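Local coordinates for enoyl-[acyl-carrier-protein] reductase [FMN] (Thermotoga maritima, PDB 5GVJ), which probably reduces enoyl-acyl-carrier-protein substrates with NADH through an FMN cofactor, as an enoyl-ACP reductase of the FabK type, at residues V136-M141 / I165-A170; G171-G176 / V190-R195. The protein carries 1 engineered substitution. All coordinates share one frame; numbering follows the deposited sequence.

Contact 1 (V136-M141 / I165-A170); sequences VIAEGM and IPVIAA
Ile-137 and Ala-170 meet where two neighbouring parallel strands of a TIM-barrel fold run side by side: Ile-137 CG2 lies 3.6 Å from Ala-170 CB. Five backbone hydrogen bonds join the two segments. They alternate in direction, from Val-136 N to Pro-166 O at the start to Gly-140 N to Ala-170 O (2.8 Å) at the end. Ile-168 is gripped at both its backbone polar atoms: its N gives to Val-136 O, and its O takes Ala-138 N at 2.7 Å. The packing is close on both faces here. On one, Ile-137 CG1 rests on Ile-168 CB. On the other, Val-167 CG1 touches Ala-138 CB at 3.9 Å and its CG2 meets Val-136 CG2. Val-136 CG1 is also tight on Ile-165 CD1 (3.6 Å), the side chains crossing at about a right angle. The looser side is at Glu-139, a partly exposed FMN-binding residue. Its backbone CA lies close to Ala-170 O (3.3 Å), but its CB stays 4.1 Å from Ala-170 CB and the extended side chain leads away past CG. Helix 152-162 covers the Val-136, Ala-138 and Val-167 face. Ile-137 and Ile-168 face inward onto Ile-116 of strand 114-119, while strand 189-191 flanks strand 167-170.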
loop_
_atom_site.group_PDB
_atom_site.type_symbol
_atom_site.label_atom_id
_atom_site.label_comp_id
_atom_site.label_asym_id
_atom_site.label_seq_id
_atom_site.Cartn_x
_atom_site.Cartn_y
_atom_site.Cartn_z
ATOM N N VAL A 136 6.786 -7.343 15.445
ATOM C CA VAL A 136 5.644 -7.816 14.673
ATOM C C VAL A 136 5.892 -7.544 13.207
ATOM O O VAL A 136 6.515 -6.542 12.839
ATOM C CB VAL A 136 4.306 -7.178 15.110
ATOM C CG1 VAL A 136 4.007 -7.528 16.543
ATOM C CG2 VAL A 136 4.341 -5.675 14.904
ATOM N N ILE A 137 5.418 -8.459 12.378
ATOM C CA ILE A 137 5.392 -8.282 10.939
ATOM C C ILE A 137 3.996 -7.791 10.593
ATOM O O ILE A 137 2.999 -8.457 10.905
ATOM C CB ILE A 137 5.733 -9.588 10.204
ATOM C CG1 ILE A 137 7.189 -10.008 10.478
ATOM C CG2 ILE A 137 5.527 -9.417 8.695
ATOM C CD1 ILE A 137 7.448 -11.506 10.318
ATOM N N ALA A 138 3.916 -6.605 10.002
ATOM C CA ALA A 138 2.650 -6.050 9.553
ATOM C C ALA A 138 2.559 -6.377 8.074
ATOM O O ALA A 138 3.311 -5.830 7.268
ATOM C CB ALA A 138 2.587 -4.548 9.814
ATOM N N GLU A 139 1.677 -7.295 7.719
ATOM C CA GLU A 139 1.645 -7.826 6.361
ATOM C C GLU A 139 0.436 -7.274 5.618
ATOM O O GLU A 139 -0.702 -7.649 5.918
ATOM C CB GLU A 139 1.617 -9.353 6.382
ATOM C CG GLU A 139 1.567 -9.957 4.993
ATOM C CD GLU A 139 1.670 -11.468 5.029
ATOM O OE1 GLU A 139 0.631 -12.143 5.165
ATOM O OE2 GLU A 139 2.801 -11.970 4.934
ATOM N N GLY A 140 0.685 -6.405 4.638
ATOM C CA GLY A 140 -0.392 -5.872 3.828
ATOM C C GLY A 140 -0.932 -6.886 2.837
ATOM O O GLY A 140 -0.260 -7.845 2.433
ATOM N N MET A 141 -2.189 -6.664 2.441
ATOM C CA MET A 141 -2.921 -7.599 1.585
ATOM C C MET A 141 -2.424 -7.636 0.142
ATOM O O MET A 141 -2.949 -8.441 -0.637
ATOM C CB MET A 141 -4.410 -7.256 1.604
ATOM C CG MET A 141 -4.703 -5.839 1.188
ATOM S SD MET A 141 -5.152 -5.790 -0.550
ATOM C CE MET A 141 -6.788 -6.533 -0.472
ATOM N N ILE A 165 7.266 -1.967 20.257
ATOM C CA ILE A 165 8.200 -2.971 19.735
ATOM C C ILE A 165 8.416 -2.689 18.252
ATOM O O ILE A 165 7.573 -2.028 17.633
ATOM C CB ILE A 165 7.686 -4.404 19.951
ATOM C CG1 ILE A 165 6.291 -4.582 19.347
ATOM C CG2 ILE A 165 7.667 -4.753 21.434
ATOM C CD1 ILE A 165 5.825 -6.025 19.301
ATOM N N PRO A 166 9.512 -3.155 17.649
ATOM C CA PRO A 166 9.744 -2.872 16.226
ATOM C C PRO A 166 8.705 -3.533 15.340
ATOM O O PRO A 166 8.204 -4.621 15.634
ATOM C CB PRO A 166 11.134 -3.462 15.964
ATOM C CG PRO A 166 11.793 -3.476 17.302
ATOM C CD PRO A 166 10.679 -3.797 18.276
ATOM N N VAL A 167 8.407 -2.860 14.226
ATOM C CA VAL A 167 7.480 -3.351 13.216
ATOM C C VAL A 167 8.273 -3.695 11.962
ATOM O O VAL A 167 9.165 -2.940 11.550
ATOM C CB VAL A 167 6.388 -2.304 12.909
ATOM C CG1 VAL A 167 5.522 -2.755 11.734
ATOM C CG2 VAL A 167 5.516 -2.082 14.155
ATOM N N ILE A 168 7.956 -4.838 11.364
ATOM C CA ILE A 168 8.552 -5.268 10.108
ATOM C C ILE A 168 7.456 -5.233 9.053
ATOM O O ILE A 168 6.371 -5.791 9.262
ATOM C CB ILE A 168 9.177 -6.669 10.240
ATOM C CG1 ILE A 168 10.198 -6.669 11.385
ATOM C CG2 ILE A 168 9.829 -7.099 8.936
ATOM C CD1 ILE A 168 10.774 -8.044 11.717
ATOM N N ALA A 169 7.718 -4.545 7.944
ATOM C CA ALA A 169 6.725 -4.387 6.887
ATOM C C ALA A 169 6.846 -5.536 5.895
ATOM O O ALA A 169 7.955 -5.886 5.490
ATOM C CB ALA A 169 6.918 -3.058 6.163
ATOM N N ALA A 170 5.704 -6.120 5.515
ATOM C CA ALA A 170 5.654 -7.180 4.515
ATOM C C ALA A 170 4.504 -6.919 3.552
ATOM O O ALA A 170 3.442 -6.446 3.960
ATOM C CB ALA A 170 5.477 -8.560 5.156
#

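Contact 2 (G171-G176 / V190-R195)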
loop_
_atom_site.group_PDB
_atom_site.type_symbol
_atom_site.label_atom_id
_atom_site.label_comp_id
_atom_site.label_asym_id
_atom_site.label_seq_id
_atom_site.Cartn_x
_atom_site.Cartn_y
_atom_site.Cartn_z
ATOM N N GLY A 171 4.715 -7.261 2.283
ATOM C CA GLY A 171 3.710 -7.091 1.259
ATOM C C GLY A 171 4.009 -5.892 0.388
ATOM O O GLY A 171 3.974 -4.752 0.867
ATOM N N GLY A 172 4.310 -6.142 -0.890
ATOM C CA GLY A 172 4.572 -5.091 -1.852
ATOM C C GLY A 172 5.995 -4.583 -1.890
ATOM O O GLY A 172 6.272 -3.614 -2.600
ATOM N N ILE A 173 6.917 -5.203 -1.160
ATOM C CA ILE A 173 8.268 -4.684 -1.034
ATOM C C ILE A 173 9.197 -5.578 -1.834
ATOM O O ILE A 173 9.343 -6.765 -1.524
ATOM C CB ILE A 173 8.704 -4.602 0.434
ATOM C CG1 ILE A 173 7.672 -3.796 1.229
ATOM C CG2 ILE A 173 10.069 -3.943 0.520
ATOM C CD1 ILE A 173 7.700 -4.063 2.700
ATOM N N ALA A 174 9.841 -5.013 -2.850
ATOM C CA ALA A 174 10.786 -5.802 -3.629
ATOM C C ALA A 174 12.043 -5.030 -4.006
ATOM O O ALA A 174 12.842 -5.543 -4.801
ATOM C CB ALA A 174 10.119 -6.342 -4.900
ATOM N N ASP A 175 12.257 -3.829 -3.470
ATOM C CA ASP A 175 13.407 -3.026 -3.873
ATOM C C ASP A 175 13.725 -2.001 -2.787
ATOM O O ASP A 175 13.020 -1.889 -1.776
ATOM C CB ASP A 175 13.171 -2.360 -5.235
ATOM C CG ASP A 175 11.895 -1.539 -5.273
ATOM O OD1 ASP A 175 11.479 -1.026 -4.208
ATOM O OD2 ASP A 175 11.317 -1.410 -6.370
ATOM N N GLY A 176 14.800 -1.237 -3.021
ATOM C CA GLY A 176 15.266 -0.289 -2.022
ATOM C C GLY A 176 14.318 0.876 -1.818
ATOM O O GLY A 176 14.203 1.397 -0.702
ATOM N N VAL A 190 12.151 -4.986 6.628
ATOM C CA VAL A 190 11.191 -5.374 5.603
ATOM C C VAL A 190 11.317 -6.865 5.342
ATOM O O VAL A 190 12.396 -7.448 5.465
ATOM C CB VAL A 190 11.376 -4.579 4.286
ATOM C CG1 VAL A 190 10.997 -3.103 4.494
ATOM C CG2 VAL A 190 12.805 -4.700 3.767
ATOM N N GLN A 191 10.199 -7.475 4.976
ATOM C CA GLN A 191 10.153 -8.869 4.565
ATOM C C GLN A 191 9.705 -8.897 3.110
ATOM O O GLN A 191 8.736 -8.223 2.749
ATOM C CB GLN A 191 9.208 -9.670 5.466
ATOM C CG GLN A 191 9.081 -11.123 5.077
ATOM C CD GLN A 191 8.188 -11.870 6.036
ATOM O OE1 GLN A 191 7.098 -11.397 6.368
ATOM N NE2 GLN A 191 8.659 -13.024 6.518
ATOM N N MET A 192 10.436 -9.637 2.257
ATOM C CA MET A 192 10.225 -9.578 0.804
ATOM C C MET A 192 10.074 -10.991 0.260
ATOM O O MET A 192 11.001 -11.510 -0.372
ATOM C CB MET A 192 11.384 -8.855 0.104
ATOM C CG MET A 192 11.728 -7.475 0.616
ATOM S SD MET A 192 12.907 -6.757 -0.553
ATOM C CE MET A 192 13.415 -5.279 0.305
ATOM N N GLY A 193 8.909 -11.596 0.469
ATOM C CA GLY A 193 8.742 -12.988 0.086
ATOM C C GLY A 193 8.941 -13.253 -1.396
ATOM O O GLY A 193 9.785 -14.075 -1.781
ATOM N N THR A 194 8.188 -12.542 -2.240
ATOM C CA THR A 194 8.243 -12.822 -3.673
ATOM C C THR A 194 9.621 -12.502 -4.246
ATOM O O THR A 194 10.144 -13.264 -5.071
ATOM C CB THR A 194 7.132 -12.054 -4.403
ATOM O OG1 THR A 194 5.852 -12.530 -3.951
ATOM C CG2 THR A 194 7.225 -12.257 -5.912
ATOM N N ARG A 195 10.255 -11.422 -3.775
ATOM C CA ARG A 195 11.574 -11.054 -4.286
ATOM C C ARG A 195 12.601 -12.165 -4.059
ATOM O O ARG A 195 13.435 -12.439 -4.934
ATOM C CB ARG A 195 12.040 -9.746 -3.639
ATOM C CG ARG A 195 13.467 -9.319 -4.005
ATOM C CD ARG A 195 13.597 -8.906 -5.485
ATOM N NE ARG A 195 13.985 -10.015 -6.359
ATOM C CZ ARG A 195 14.329 -9.882 -7.643
ATOM N NH1 ARG A 195 14.308 -8.680 -8.235
ATOM N NH2 ARG A 195 14.679 -10.961 -8.345
HETATM O O HOH W 1 7.041 -7.627 0.592
HETATM O O HOH W 2 8.879 -9.193 -2.558
HETATM O O HOH W 3 13.515 -5.937 -7.309
#
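In this TIM-barrel fold, the loop after strand 167-170 packs on the end of the next strand and the first turn of helix 193-197. Both segments carry FMN-binding residues: Gly-172 in the loop, and Gln-191, Gly-193 and Thr-194 opposite. No direct hydrogen bond joins them. Apolar contacts and water do the work. Ile-173 carries most of the apolar contact. Its CD1 lies 3.9 Å from Val-190 CG1, and its CG2 touches Met-192 CE at 3.6 Å. The side chains of Ile-173 and Met-192 cross at about a right angle. Met-192 CG is anti to its carbonyl carbon (chi1 -54°), and the chain is extended beyond it. It therefore runs along the loop: CG sits 3.3 Å from Ile-173 O, SD lies near Ala-174 CA, and CE reaches toward Asp-175 O. An alanine in place of Met-192 would probably open a gap beside Ile-173 CG2 and along Ala-174 CA, where CE and SD were. Phe-153 of the second subunit also packs on Ile-173. Asp-175 is the N-cap of helix 176-185, with OD1 bonded to Gly-178 N. Its OD2 makes a salt bridge to Arg-161 NH2 and a hydrogen bond to Asn-157 ND2, both of the second subunit.

Three waters bridge the polar atoms. One accepts from Gly-171 N and Ile-173 N and donates to Gln-191 O at 2.8 Å. A second donates to Ile-173 O and accepts from Arg-195 N. Farther on, Arg-195 CB meets Ala-174 CB, and its bent chain passes CD by Ala-174 O. The guanidinium NH2 is held by the carbonyls of Glu-286 and Ala-198. A third water lies in the guanidinium plane at its edge, accepting from Arg-195 NH1 at 3.0 Å and donating to Ala-174 O at 2.6 Å.

The two contacts come in series along the chain: contact 1 closes at Ala-170 and contact 2 opens at Gly-171. Their centres are about 12 Å apart. Both reach the same parallel sheet, in which strand 167-170 lies between strands 136-139 and 189-191. Ala-169 O and Gln-191 N, 2.8 Å apart, probably form a hydrogen bond between them. Gln-191 OE1 also packs against Ile-137 CG2 and Ala-170 CB. Contact 1 is thus strand pairing within the barrel, and contact 2 is loop packing at the strand ends. Together they bring the FMN-binding residues Glu-139, Gly-172, Gln-191, Gly-193 and Thr-194 to one region, although this chain has no FMN bound.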